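Long-range contact in peridinin-chlorophyll A protein (Amphidinium carterae, PDB 2C9E), which probably serves as a water-soluble light-harvesting antenna that captures blue-green light with bound peridinin and chlorophyll a: residues Val177-Ile191 with Gln308-Ala322. Numbering follows the deposited sequence.
Sequences VGRAAKKFSEATYPI and QAKAAYETFVALTSA. With DGD (digalactosyl diacyl glycerol (dgdg)), chain K.
Leu319 drops its side chain as a knob into a hole made by Val177, Ala180, Ala181 and Phe184. Its CD1 lies 3.8 Å from Ala181 CB, while CD2 sits over a face of the Phe184 ring, 4.2 Å from the centroid, a CH-pi contact. With CG anti to the backbone N (chi1 175°), Phe184 lies alongside Phe316, CE1 3.8 Å from Phe316 CB, and its CZ edge meets the lipid acyl carbon CGB of digalactosyl diacyl glycerol at 3.4 Å. Cut back to an alanine, Phe184 would probably leave Leu319 CD2 without its ring face and open a gap beside Phe316 and the lipid. The axes of the two antiparallel segments come within 8.6 Å of each other, where small residues meet: Ala187 CB rests against Ala312. Thr315 OG1, at the edge of the Phe184 ring, donates a hydrogen bond to Ala312 O in its own helix (2.6 Å), which satisfies the hydroxyl proton inside the packed seam. The looser flank, by Lys183 and Ala318, is more open to solvent: a water bridges Ala180 O and Thr315 O, and Lys183 leads its amine away. At one end Gln308 NE2 donates to a lone pair of Ala187 O (3.0 Å). The pair closes one end of the all-helical shell round the pigments: helix 261-276 packs on Val177, Phe184 and Thr188, helix 293-302 on Ala309.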
# COMPACT_ATOMS: atom_id res chain seq x y z
N VAL A 177 13.73 -14.05 18.07
CA VAL A 177 12.90 -13.60 16.95
C VAL A 177 13.03 -14.52 15.78
O VAL A 177 12.03 -15.03 15.29
CB VAL A 177 13.29 -12.20 16.51
CG1 VAL A 177 12.84 -11.96 15.08
CG2 VAL A 177 12.67 -11.21 17.45
N GLY A 178 14.27 -14.72 15.32
CA GLY A 178 14.51 -15.62 14.22
C GLY A 178 13.90 -17.01 14.46
O GLY A 178 13.27 -17.57 13.57
N ARG A 179 14.06 -17.57 15.66
CA ARG A 179 13.52 -18.90 15.89
C ARG A 179 12.00 -18.92 15.92
O ARG A 179 11.37 -19.81 15.33
CB ARG A 179 14.07 -19.48 17.19
CG ARG A 179 15.59 -19.82 17.13
CD ARG A 179 16.10 -20.46 18.41
NE ARG A 179 16.20 -19.52 19.53
CZ ARG A 179 17.24 -18.70 19.73
NH1 ARG A 179 18.26 -18.69 18.88
NH2 ARG A 179 17.25 -17.89 20.79
N ALA A 180 11.41 -17.94 16.61
CA ALA A 180 9.97 -17.84 16.74
C ALA A 180 9.32 -17.61 15.36
O ALA A 180 8.21 -18.10 15.11
CB ALA A 180 9.59 -16.72 17.70
N ALA A 181 10.03 -16.88 14.49
CA ALA A 181 9.52 -16.60 13.14
C ALA A 181 9.51 -17.87 12.29
O ALA A 181 8.59 -18.11 11.51
CB ALA A 181 10.33 -15.52 12.48
N LYS A 182 10.53 -18.71 12.44
CA LYS A 182 10.53 -19.93 11.67
C LYS A 182 9.36 -20.85 12.11
O LYS A 182 8.77 -21.53 11.29
CB LYS A 182 11.85 -20.71 11.84
CG LYS A 182 11.95 -21.96 10.93
CD LYS A 182 13.20 -22.78 11.28
CE LYS A 182 13.66 -23.68 10.12
NZ LYS A 182 15.07 -24.23 10.36
N LYS A 183 9.04 -20.87 13.40
CA LYS A 183 7.95 -21.77 13.82
C LYS A 183 6.67 -21.21 13.23
O LYS A 183 5.84 -21.95 12.71
CB LYS A 183 7.80 -21.81 15.34
CG LYS A 183 9.08 -22.00 16.11
CD LYS A 183 9.23 -23.43 16.63
CE LYS A 183 9.53 -24.42 15.50
NZ LYS A 183 10.97 -24.36 15.03
N PHE A 184 6.52 -19.89 13.36
CA PHE A 184 5.35 -19.22 12.83
C PHE A 184 5.29 -19.54 11.33
O PHE A 184 4.23 -19.90 10.82
CB PHE A 184 5.44 -17.72 13.06
CG PHE A 184 4.32 -16.95 12.43
CD1 PHE A 184 3.03 -17.01 12.96
CD2 PHE A 184 4.55 -16.15 11.30
CE1 PHE A 184 1.98 -16.29 12.38
CE2 PHE A 184 3.51 -15.42 10.71
CZ PHE A 184 2.22 -15.49 11.25
N SER A 185 6.42 -19.45 10.64
CA SER A 185 6.40 -19.76 9.22
C SER A 185 5.95 -21.19 9.02
O SER A 185 5.01 -21.46 8.24
CB SER A 185 7.76 -19.54 8.57
OG SER A 185 8.02 -18.14 8.51
N GLU A 186 6.59 -22.11 9.75
CA GLU A 186 6.22 -23.51 9.62
C GLU A 186 4.74 -23.80 9.92
O GLU A 186 4.15 -24.67 9.27
CB GLU A 186 7.12 -24.39 10.52
CG GLU A 186 8.58 -24.61 9.97
CD GLU A 186 8.66 -24.84 8.43
OE1 GLU A 186 8.24 -23.94 7.64
OE2 GLU A 186 9.18 -25.89 7.97
N ALA A 187 4.13 -23.08 10.85
CA ALA A 187 2.73 -23.37 11.15
C ALA A 187 1.73 -22.71 10.18
O ALA A 187 0.60 -23.20 10.01
CB ALA A 187 2.40 -22.96 12.58
N THR A 188 2.16 -21.60 9.56
CA THR A 188 1.27 -20.86 8.65
C THR A 188 1.41 -21.28 7.18
O THR A 188 0.43 -21.19 6.44
CB THR A 188 1.48 -19.33 8.78
OG1 THR A 188 2.88 -19.00 8.67
CG2 THR A 188 0.96 -18.85 10.11
N TYR A 189 2.59 -21.73 6.76
CA TYR A 189 2.75 -22.18 5.37
C TYR A 189 1.62 -23.14 4.93
O TYR A 189 1.03 -22.95 3.86
CB TYR A 189 4.12 -22.84 5.15
CG TYR A 189 4.44 -23.05 3.68
CD1 TYR A 189 3.98 -24.19 2.99
CD2 TYR A 189 5.13 -22.08 2.95
CE1 TYR A 189 4.20 -24.34 1.61
CE2 TYR A 189 5.36 -22.20 1.58
CZ TYR A 189 4.89 -23.33 0.91
OH TYR A 189 5.09 -23.40 -0.45
N PRO A 190 1.29 -24.16 5.75
CA PRO A 190 0.21 -25.10 5.37
C PRO A 190 -1.18 -24.49 5.27
O PRO A 190 -2.10 -25.05 4.69
CB PRO A 190 0.27 -26.18 6.44
CG PRO A 190 1.70 -26.04 7.00
CD PRO A 190 1.92 -24.57 7.01
N ILE A 191 -1.36 -23.34 5.89
CA ILE A 191 -2.63 -22.62 5.82
C ILE A 191 -2.55 -21.75 4.54
O ILE A 191 -3.48 -21.70 3.73
CB ILE A 191 -2.79 -21.71 7.06
CG1 ILE A 191 -2.75 -22.59 8.31
CG2 ILE A 191 -4.05 -20.90 6.95
CD1 ILE A 191 -3.01 -21.90 9.64
N GLN A 308 -5.61 -26.28 12.51
CA GLN A 308 -4.37 -25.68 12.08
C GLN A 308 -4.29 -24.20 12.38
O GLN A 308 -3.24 -23.74 12.76
CB GLN A 308 -4.16 -25.96 10.59
CG GLN A 308 -2.75 -25.67 10.10
CD GLN A 308 -1.66 -26.44 10.90
OE1 GLN A 308 -1.95 -27.46 11.54
NE2 GLN A 308 -0.39 -25.95 10.84
N ALA A 309 -5.40 -23.47 12.27
CA ALA A 309 -5.36 -22.03 12.54
C ALA A 309 -5.13 -21.74 14.01
O ALA A 309 -4.39 -20.83 14.36
CB ALA A 309 -6.61 -21.36 12.08
N LYS A 310 -5.81 -22.49 14.88
CA LYS A 310 -5.63 -22.34 16.32
C LYS A 310 -4.21 -22.71 16.68
O LYS A 310 -3.59 -22.04 17.47
CB LYS A 310 -6.64 -23.22 17.06
CG LYS A 310 -8.01 -22.55 17.14
CD LYS A 310 -9.16 -23.49 17.51
CE LYS A 310 -10.50 -22.71 17.45
NZ LYS A 310 -11.67 -23.58 17.07
N ALA A 311 -3.69 -23.77 16.08
CA ALA A 311 -2.32 -24.19 16.35
C ALA A 311 -1.32 -23.09 15.90
O ALA A 311 -0.28 -22.85 16.55
CB ALA A 311 -2.02 -25.48 15.62
N ALA A 312 -1.64 -22.44 14.78
CA ALA A 312 -0.81 -21.40 14.24
C ALA A 312 -0.85 -20.17 15.14
O ALA A 312 0.18 -19.54 15.38
CB ALA A 312 -1.28 -21.04 12.81
N TYR A 313 -2.04 -19.84 15.65
CA TYR A 313 -2.19 -18.70 16.55
C TYR A 313 -1.22 -18.84 17.73
O TYR A 313 -0.64 -17.84 18.20
CB TYR A 313 -3.60 -18.64 17.10
CG TYR A 313 -3.82 -17.51 18.10
CD1 TYR A 313 -3.88 -16.17 17.68
CD2 TYR A 313 -3.97 -17.77 19.48
CE1 TYR A 313 -4.09 -15.15 18.60
CE2 TYR A 313 -4.16 -16.74 20.40
CZ TYR A 313 -4.23 -15.44 19.95
OH TYR A 313 -4.47 -14.40 20.85
N GLU A 314 -1.03 -20.07 18.22
CA GLU A 314 -0.10 -20.21 19.31
C GLU A 314 1.29 -19.77 18.83
O GLU A 314 1.96 -19.01 19.54
CB GLU A 314 -0.06 -21.65 19.86
CG GLU A 314 -1.36 -22.07 20.49
CD GLU A 314 -1.86 -21.07 21.53
OE1 GLU A 314 -1.05 -20.64 22.38
OE2 GLU A 314 -3.07 -20.72 21.52
N THR A 315 1.73 -20.19 17.64
CA THR A 315 3.04 -19.71 17.20
C THR A 315 2.99 -18.20 17.02
O THR A 315 3.99 -17.52 17.30
CB THR A 315 3.52 -20.35 15.85
OG1 THR A 315 2.62 -20.00 14.79
CG2 THR A 315 3.59 -21.88 15.97
N PHE A 316 1.85 -17.66 16.57
CA PHE A 316 1.73 -16.20 16.36
C PHE A 316 1.94 -15.47 17.70
O PHE A 316 2.71 -14.52 17.76
CB PHE A 316 0.36 -15.85 15.74
CG PHE A 316 0.08 -14.36 15.68
CD1 PHE A 316 0.74 -13.54 14.77
CD2 PHE A 316 -0.88 -13.78 16.56
CE1 PHE A 316 0.47 -12.14 14.73
CE2 PHE A 316 -1.16 -12.42 16.53
CZ PHE A 316 -0.49 -11.60 15.63
N VAL A 317 1.26 -15.91 18.77
CA VAL A 317 1.47 -15.29 20.07
C VAL A 317 2.96 -15.40 20.47
O VAL A 317 3.55 -14.45 20.94
CB VAL A 317 0.60 -15.93 21.23
CG1 VAL A 317 0.88 -15.18 22.56
CG2 VAL A 317 -0.91 -15.81 20.93
N ALA A 318 3.57 -16.55 20.25
CA ALA A 318 4.98 -16.71 20.61
C ALA A 318 5.88 -15.70 19.89
O ALA A 318 6.80 -15.16 20.48
CB ALA A 318 5.45 -18.15 20.32
N LEU A 319 5.60 -15.46 18.61
CA LEU A 319 6.39 -14.52 17.82
C LEU A 319 6.13 -13.09 18.34
O LEU A 319 7.06 -12.30 18.51
CB LEU A 319 6.03 -14.63 16.33
CG LEU A 319 6.64 -13.62 15.35
CD1 LEU A 319 8.10 -13.92 15.10
CD2 LEU A 319 5.92 -13.73 14.03
N THR A 320 4.87 -12.75 18.57
CA THR A 320 4.54 -11.43 19.08
C THR A 320 5.41 -11.06 20.31
O THR A 320 5.92 -9.93 20.41
CB THR A 320 3.07 -11.38 19.44
OG1 THR A 320 2.30 -11.21 18.24
CG2 THR A 320 2.79 -10.27 20.38
N SER A 321 5.59 -12.01 21.23
CA SER A 321 6.41 -11.82 22.44
C SER A 321 7.90 -11.66 22.16
O SER A 321 8.56 -10.81 22.76
CB SER A 321 6.20 -13.01 23.37
OG SER A 321 4.85 -13.03 23.80
N ALA A 322 8.45 -12.49 21.28
CA ALA A 322 9.87 -12.39 20.92
C ALA A 322 10.13 -11.01 20.34
O ALA A 322 11.09 -10.33 20.70
CB ALA A 322 10.21 -13.46 19.90
C1A DGD K . -5.27 -8.61 12.02
C2A DGD K . -4.83 -8.05 10.66
C3A DGD K . -5.51 -6.73 10.30
C4A DGD K . -4.97 -5.54 11.11
C5A DGD K . -5.32 -4.20 10.46
C6A DGD K . -4.16 -3.32 9.95
C7A DGD K . -3.00 -4.03 9.27
C8A DGD K . -2.62 -3.40 7.90
C9A DGD K . -1.69 -4.37 7.11
CAA DGD K . -2.41 -5.28 6.12
CBA DGD K . -1.81 -5.26 4.67
CCA DGD K . -0.40 -4.56 4.52
CDA DGD K . -0.56 -3.22 3.79
CEA DGD K . 0.73 -2.57 3.38
CFA DGD K . 1.22 -2.87 1.95
CGA DGD K . 2.29 -1.78 1.55
CHA DGD K . 2.56 -1.70 0.03
CIA DGD K . 1.28 -1.59 -0.82
O1A DGD K . -6.48 -8.52 12.34
C1B DGD K . -4.21 -12.92 13.24
C2B DGD K . -3.41 -14.10 13.85
C3B DGD K . -3.45 -15.34 12.95
C4B DGD K . -2.70 -16.53 13.54
C5B DGD K . -2.53 -17.66 12.50
C6B DGD K . -3.88 -18.16 11.90
C7B DGD K . -3.72 -18.53 10.44
C8B DGD K . -3.07 -17.41 9.60
C9B DGD K . -2.60 -17.97 8.25
CAB DGD K . -2.49 -16.89 7.14
CBB DGD K . -1.98 -17.46 5.84
CCB DGD K . -0.48 -17.40 5.66
CDB DGD K . 0.11 -16.00 5.82
CEB DGD K . 0.62 -15.75 7.26
CFB DGD K . 0.35 -14.31 7.60
CGB DGD K . 0.11 -14.06 9.00
CHB DGD K . -1.33 -14.20 9.36
CIB DGD K . -1.50 -13.66 10.78
O1B DGD K . -4.07 -12.63 12.03
O1G DGD K . -4.48 -9.65 12.50
C1G DGD K . -4.79 -10.16 13.77
C2G DGD K . -5.83 -11.27 13.53
O2G DGD K . -5.35 -12.59 13.84
C3G DGD K . -7.07 -11.00 14.40
O3G DGD K . -6.61 -10.94 15.77
C1D DGD K . -7.12 -11.98 16.61
C2D DGD K . -6.34 -11.85 17.92
O2D DGD K . -4.94 -12.09 17.69
C3D DGD K . -6.89 -12.90 18.91
O3D DGD K . -6.22 -12.78 20.16
C4D DGD K . -8.39 -12.68 19.10
O4D DGD K . -8.61 -11.47 19.82
C5D DGD K . -9.09 -12.59 17.73
O5D DGD K . -11.13 -13.45 18.50
C6D DGD K . -10.55 -12.30 17.93
O6D DGD K . -8.52 -11.58 16.90
C1E DGD K . -11.77 -13.11 19.74
C2E DGD K . -12.11 -14.41 20.51
O2E DGD K . -10.91 -15.18 20.70
C3E DGD K . -13.07 -15.26 19.67
O3E DGD K . -13.58 -16.33 20.46
C4E DGD K . -14.23 -14.42 19.03
O4E DGD K . -15.22 -14.10 20.02
C5E DGD K . -13.67 -13.11 18.41
O6E DGD K . -12.95 -12.36 19.40
C6E DGD K . -14.80 -12.26 17.82
O5E DGD K . -14.33 -11.10 17.16
O HOH W 1 6.51 -18.86 17.17